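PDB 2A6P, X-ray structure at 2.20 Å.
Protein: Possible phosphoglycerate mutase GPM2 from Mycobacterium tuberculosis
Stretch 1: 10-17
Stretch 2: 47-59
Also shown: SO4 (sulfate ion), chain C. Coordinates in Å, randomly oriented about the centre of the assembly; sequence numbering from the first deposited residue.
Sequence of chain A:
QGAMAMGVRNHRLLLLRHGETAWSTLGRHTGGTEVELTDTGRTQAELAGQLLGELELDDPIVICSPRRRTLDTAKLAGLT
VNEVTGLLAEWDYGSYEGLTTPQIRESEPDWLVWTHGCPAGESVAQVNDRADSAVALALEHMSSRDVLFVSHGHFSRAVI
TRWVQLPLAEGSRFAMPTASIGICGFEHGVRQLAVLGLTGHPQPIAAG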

# COMPACT_ATOMS: atom_id res chain seq x y z
N ASN A 10 -17.46 0.72 -9.26
CA ASN A 10 -17.89 -0.09 -8.14
C ASN A 10 -17.07 -1.38 -8.07
O ASN A 10 -17.38 -2.27 -7.27
CB ASN A 10 -19.38 -0.42 -8.32
CG ASN A 10 -20.21 0.81 -8.64
OD1 ASN A 10 -21.22 0.74 -9.36
ND2 ASN A 10 -19.79 1.95 -8.10
N HIS A 11 -16.03 -1.48 -8.90
CA HIS A 11 -15.18 -2.68 -8.90
C HIS A 11 -13.70 -2.44 -8.57
O HIS A 11 -13.26 -1.29 -8.46
CB HIS A 11 -15.30 -3.42 -10.23
CG HIS A 11 -16.63 -4.09 -10.40
ND1 HIS A 11 -17.69 -3.49 -11.05
CD2 HIS A 11 -17.10 -5.26 -9.91
CE1 HIS A 11 -18.76 -4.26 -10.94
NE2 HIS A 11 -18.43 -5.34 -10.25
N ARG A 12 -12.96 -3.54 -8.41
CA ARG A 12 -11.54 -3.47 -8.04
C ARG A 12 -10.59 -4.29 -8.91
O ARG A 12 -10.97 -5.26 -9.55
CB ARG A 12 -11.36 -3.97 -6.60
CG ARG A 12 -12.10 -3.19 -5.54
CD ARG A 12 -12.16 -4.01 -4.25
NE ARG A 12 -12.89 -5.27 -4.46
CZ ARG A 12 -13.08 -6.21 -3.54
NH1 ARG A 12 -12.60 -6.05 -2.31
NH2 ARG A 12 -13.76 -7.31 -3.84
N LEU A 13 -9.32 -3.87 -8.91
CA LEU A 13 -8.27 -4.57 -9.65
C LEU A 13 -7.35 -5.19 -8.59
O LEU A 13 -6.71 -4.46 -7.82
CB LEU A 13 -7.47 -3.59 -10.52
CG LEU A 13 -6.12 -4.09 -11.07
CD1 LEU A 13 -6.32 -5.32 -11.95
CD2 LEU A 13 -5.44 -2.98 -11.85
N LEU A 14 -7.29 -6.51 -8.52
CA LEU A 14 -6.42 -7.14 -7.53
C LEU A 14 -5.22 -7.71 -8.26
O LEU A 14 -5.32 -8.12 -9.41
CB LEU A 14 -7.12 -8.27 -6.77
CG LEU A 14 -8.60 -8.31 -6.37
CD1 LEU A 14 -8.68 -8.93 -4.98
CD2 LEU A 14 -9.23 -6.94 -6.37
N LEU A 15 -4.07 -7.72 -7.59
CA LEU A 15 -2.86 -8.28 -8.18
C LEU A 15 -2.28 -9.28 -7.20
O LEU A 15 -2.22 -9.01 -6.00
CB LEU A 15 -1.82 -7.20 -8.47
CG LEU A 15 -2.27 -6.11 -9.45
CD1 LEU A 15 -3.03 -5.01 -8.70
CD2 LEU A 15 -1.05 -5.55 -10.13
N LEU A 16 -1.87 -10.43 -7.70
CA LEU A 16 -1.28 -11.47 -6.86
C LEU A 16 0.09 -11.88 -7.40
O LEU A 16 0.20 -12.29 -8.57
CB LEU A 16 -2.19 -12.71 -6.84
CG LEU A 16 -1.57 -13.96 -6.18
CD1 LEU A 16 -1.34 -13.69 -4.69
CD2 LEU A 16 -2.46 -15.19 -6.36
N ARG A 17 1.12 -11.77 -6.57
CA ARG A 17 2.46 -12.18 -7.00
C ARG A 17 2.55 -13.69 -6.76
O ARG A 17 1.99 -14.20 -5.80
CB ARG A 17 3.56 -11.48 -6.18
CG ARG A 17 4.98 -11.94 -6.59
CD ARG A 17 6.08 -11.25 -5.80
NE ARG A 17 7.41 -11.67 -6.24
CZ ARG A 17 8.53 -11.40 -5.57
NH1 ARG A 17 8.48 -10.71 -4.44
NH2 ARG A 17 9.70 -11.83 -6.01
N LEU A 47 -2.39 -20.66 0.44
CA LEU A 47 -2.92 -19.74 1.44
C LEU A 47 -3.50 -18.46 0.81
O LEU A 47 -4.49 -17.92 1.29
CB LEU A 47 -1.82 -19.38 2.45
CG LEU A 47 -1.36 -20.55 3.33
CD1 LEU A 47 -0.14 -20.17 4.15
CD2 LEU A 47 -2.51 -20.98 4.23
N ALA A 48 -2.88 -17.99 -0.26
CA ALA A 48 -3.37 -16.80 -0.94
C ALA A 48 -4.80 -17.01 -1.47
O ALA A 48 -5.66 -16.15 -1.30
CB ALA A 48 -2.44 -16.43 -2.08
N GLY A 49 -5.04 -18.15 -2.12
CA GLY A 49 -6.36 -18.45 -2.66
C GLY A 49 -7.37 -18.52 -1.53
O GLY A 49 -8.55 -18.22 -1.71
N GLN A 50 -6.89 -18.92 -0.37
CA GLN A 50 -7.71 -19.03 0.83
C GLN A 50 -8.12 -17.61 1.19
O GLN A 50 -9.28 -17.34 1.51
CB GLN A 50 -6.86 -19.63 1.96
CG GLN A 50 -7.62 -20.51 2.94
CD GLN A 50 -6.70 -21.22 3.94
OE1 GLN A 50 -6.13 -20.60 4.84
NE2 GLN A 50 -6.54 -22.53 3.76
N LEU A 51 -7.14 -16.72 1.12
CA LEU A 51 -7.34 -15.30 1.42
C LEU A 51 -8.23 -14.60 0.39
O LEU A 51 -9.04 -13.75 0.74
CB LEU A 51 -5.97 -14.62 1.51
CG LEU A 51 -5.91 -13.12 1.79
CD1 LEU A 51 -6.82 -12.76 2.94
CD2 LEU A 51 -4.46 -12.75 2.08
N LEU A 52 -8.07 -14.97 -0.89
CA LEU A 52 -8.87 -14.38 -1.95
C LEU A 52 -10.33 -14.77 -1.73
O LEU A 52 -11.25 -14.04 -2.10
CB LEU A 52 -8.42 -14.89 -3.32
CG LEU A 52 -7.45 -14.14 -4.26
CD1 LEU A 52 -7.05 -12.79 -3.69
CD2 LEU A 52 -6.23 -15.00 -4.52
N GLY A 53 -10.52 -15.93 -1.11
CA GLY A 53 -11.85 -16.43 -0.84
C GLY A 53 -12.70 -15.52 0.02
O GLY A 53 -13.90 -15.41 -0.20
N GLU A 54 -12.09 -14.85 0.99
CA GLU A 54 -12.87 -13.97 1.85
C GLU A 54 -12.82 -12.51 1.42
O GLU A 54 -13.14 -11.61 2.21
CB GLU A 54 -12.42 -14.12 3.31
CG GLU A 54 -10.94 -13.90 3.56
CD GLU A 54 -10.53 -14.36 4.94
OE1 GLU A 54 -10.70 -15.57 5.23
OE2 GLU A 54 -10.03 -13.53 5.73
N LEU A 55 -12.43 -12.27 0.18
CA LEU A 55 -12.39 -10.91 -0.34
C LEU A 55 -13.69 -10.58 -1.08
O LEU A 55 -13.87 -9.46 -1.57
CB LEU A 55 -11.19 -10.72 -1.28
CG LEU A 55 -9.84 -10.60 -0.57
CD1 LEU A 55 -8.74 -10.39 -1.60
CD2 LEU A 55 -9.86 -9.42 0.39
N GLU A 56 -14.59 -11.56 -1.13
CA GLU A 56 -15.88 -11.41 -1.79
C GLU A 56 -15.75 -10.70 -3.13
O GLU A 56 -16.22 -9.57 -3.30
CB GLU A 56 -16.85 -10.64 -0.88
CG GLU A 56 -17.24 -11.42 0.38
CD GLU A 56 -18.35 -10.77 1.18
OE1 GLU A 56 -19.48 -10.61 0.64
OE2 GLU A 56 -18.11 -10.44 2.36
N LEU A 57 -15.12 -11.38 -4.08
CA LEU A 57 -14.92 -10.84 -5.42
C LEU A 57 -16.13 -11.06 -6.32
O LEU A 57 -16.77 -12.12 -6.29
CB LEU A 57 -13.67 -11.47 -6.04
CG LEU A 57 -12.43 -11.41 -5.15
CD1 LEU A 57 -11.24 -12.02 -5.89
CD2 LEU A 57 -12.14 -9.96 -4.77
N ASP A 58 -16.44 -10.07 -7.14
CA ASP A 58 -17.58 -10.13 -8.04
C ASP A 58 -17.26 -10.76 -9.40
O ASP A 58 -16.65 -10.13 -10.26
CB ASP A 58 -18.13 -8.72 -8.25
CG ASP A 58 -19.46 -8.72 -8.97
OD1 ASP A 58 -20.41 -9.30 -8.42
OD2 ASP A 58 -19.56 -8.14 -10.07
N ASP A 59 -17.69 -12.00 -9.57
CA ASP A 59 -17.50 -12.73 -10.83
C ASP A 59 -16.20 -12.29 -11.51
O ASP A 59 -16.22 -11.79 -12.64
CB ASP A 59 -18.71 -12.49 -11.74
CG ASP A 59 -18.64 -13.29 -13.03
OD1 ASP A 59 -18.23 -14.47 -12.98
OD2 ASP A 59 -19.01 -12.72 -14.08
S SO4 C . 11.12 -14.32 -8.78
O1 SO4 C . 10.56 -14.03 -7.42
O2 SO4 C . 11.34 -15.86 -8.86
O3 SO4 C . 10.15 -14.01 -9.75
O4 SO4 C . 12.45 -13.76 -8.74

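The guanidinium group of Arg12 reaches over the turn that follows the helix and bonds to its main chain rather than to an acidic side chain. Its NH2 donates a nearly linear hydrogen bond to Leu55 O (3.1 Å, N-H...acceptor angle 170°), and the same nitrogen lies 3.4 Å from Glu56 O. Both oxygens sit at the edge of the guanidinium, near its plane, where its N-H groups point. The carboxylate of Glu56 takes no part, because the end of that side chain leads away from the first stretch. Arg12 is thus tied to the backbone at Leu55. Glu56, the next residue, has a positive phi (44°).

Beside this polar contact, strand 13-17 and helix 47-53 run nearly antiparallel. The strand and this helical segment, the last part of a helix that begins earlier in the chain, lie at 166° between their N-to-C directions, with a closest approach of 10.7 Å between axes, a spacing that leaves room for a layer of side chains. The register follows from this arrangement: Leu16 lies nearest Ala48 (8.2 Å between their CA atoms), Leu14 nearest Leu52 (9.5 Å, CA to CA), and, beyond the helix, Arg12 nearest Leu57 and His11 nearest Asp58.

Strand alternation determines which residues take part. Leu14 and Leu16 direct their CA-to-CB bonds toward the second stretch, whereas Leu13 and Leu15 are out of its reach. At the far end of the strand, Leu16 CD1 packs 3.9 Å from Ala48 CB, while Leu16 CD2 lies 4.2 Å from Leu52 CD2. Ala48 and Leu52 are one helical turn apart, joined by the backbone hydrogen bond from Leu52 N to Ala48 O (2.7 Å), so both can meet the same leucine. The small methyl of Ala48 accompanies the close approach of the two backbones here.

Leu14 occupies a broader apolar pocket. Its CD1 is 3.7 Å from Leu55 CD1 and 3.6 Å from Leu57 CD2, with Leu52 CD1 more distant at 4.4 Å. These van der Waals contacts join the end of the helix and the following turn to a single buried side chain. Leu57 CD2 also approaches Arg12 NH2 (3.2 Å), placing the apolar cluster directly beside the polar one.

The contact closes at the start of the first stretch with His11 and Asp58. His11 NE2 donates a hydrogen bond to Asp58 OD2 (3.0 Å, N-H...acceptor angle 150°), and the carboxylate oxygen lies at the ring edge, near its plane, as suits a donor whose hydrogen lies in the plane of the imidazole. Asp58 points its CA-to-CB bond toward the first stretch; that of His11 points sideways, but its ring brings NE2 nearer.

Together the stretches bury 377 Å², with apolar contacts at the Leu16 end giving way to polar ones toward His11. Arg17, outside this interface, donates from NH2 to sulfate O1 (2.8 Å), although the position of that nitrogen is less certain.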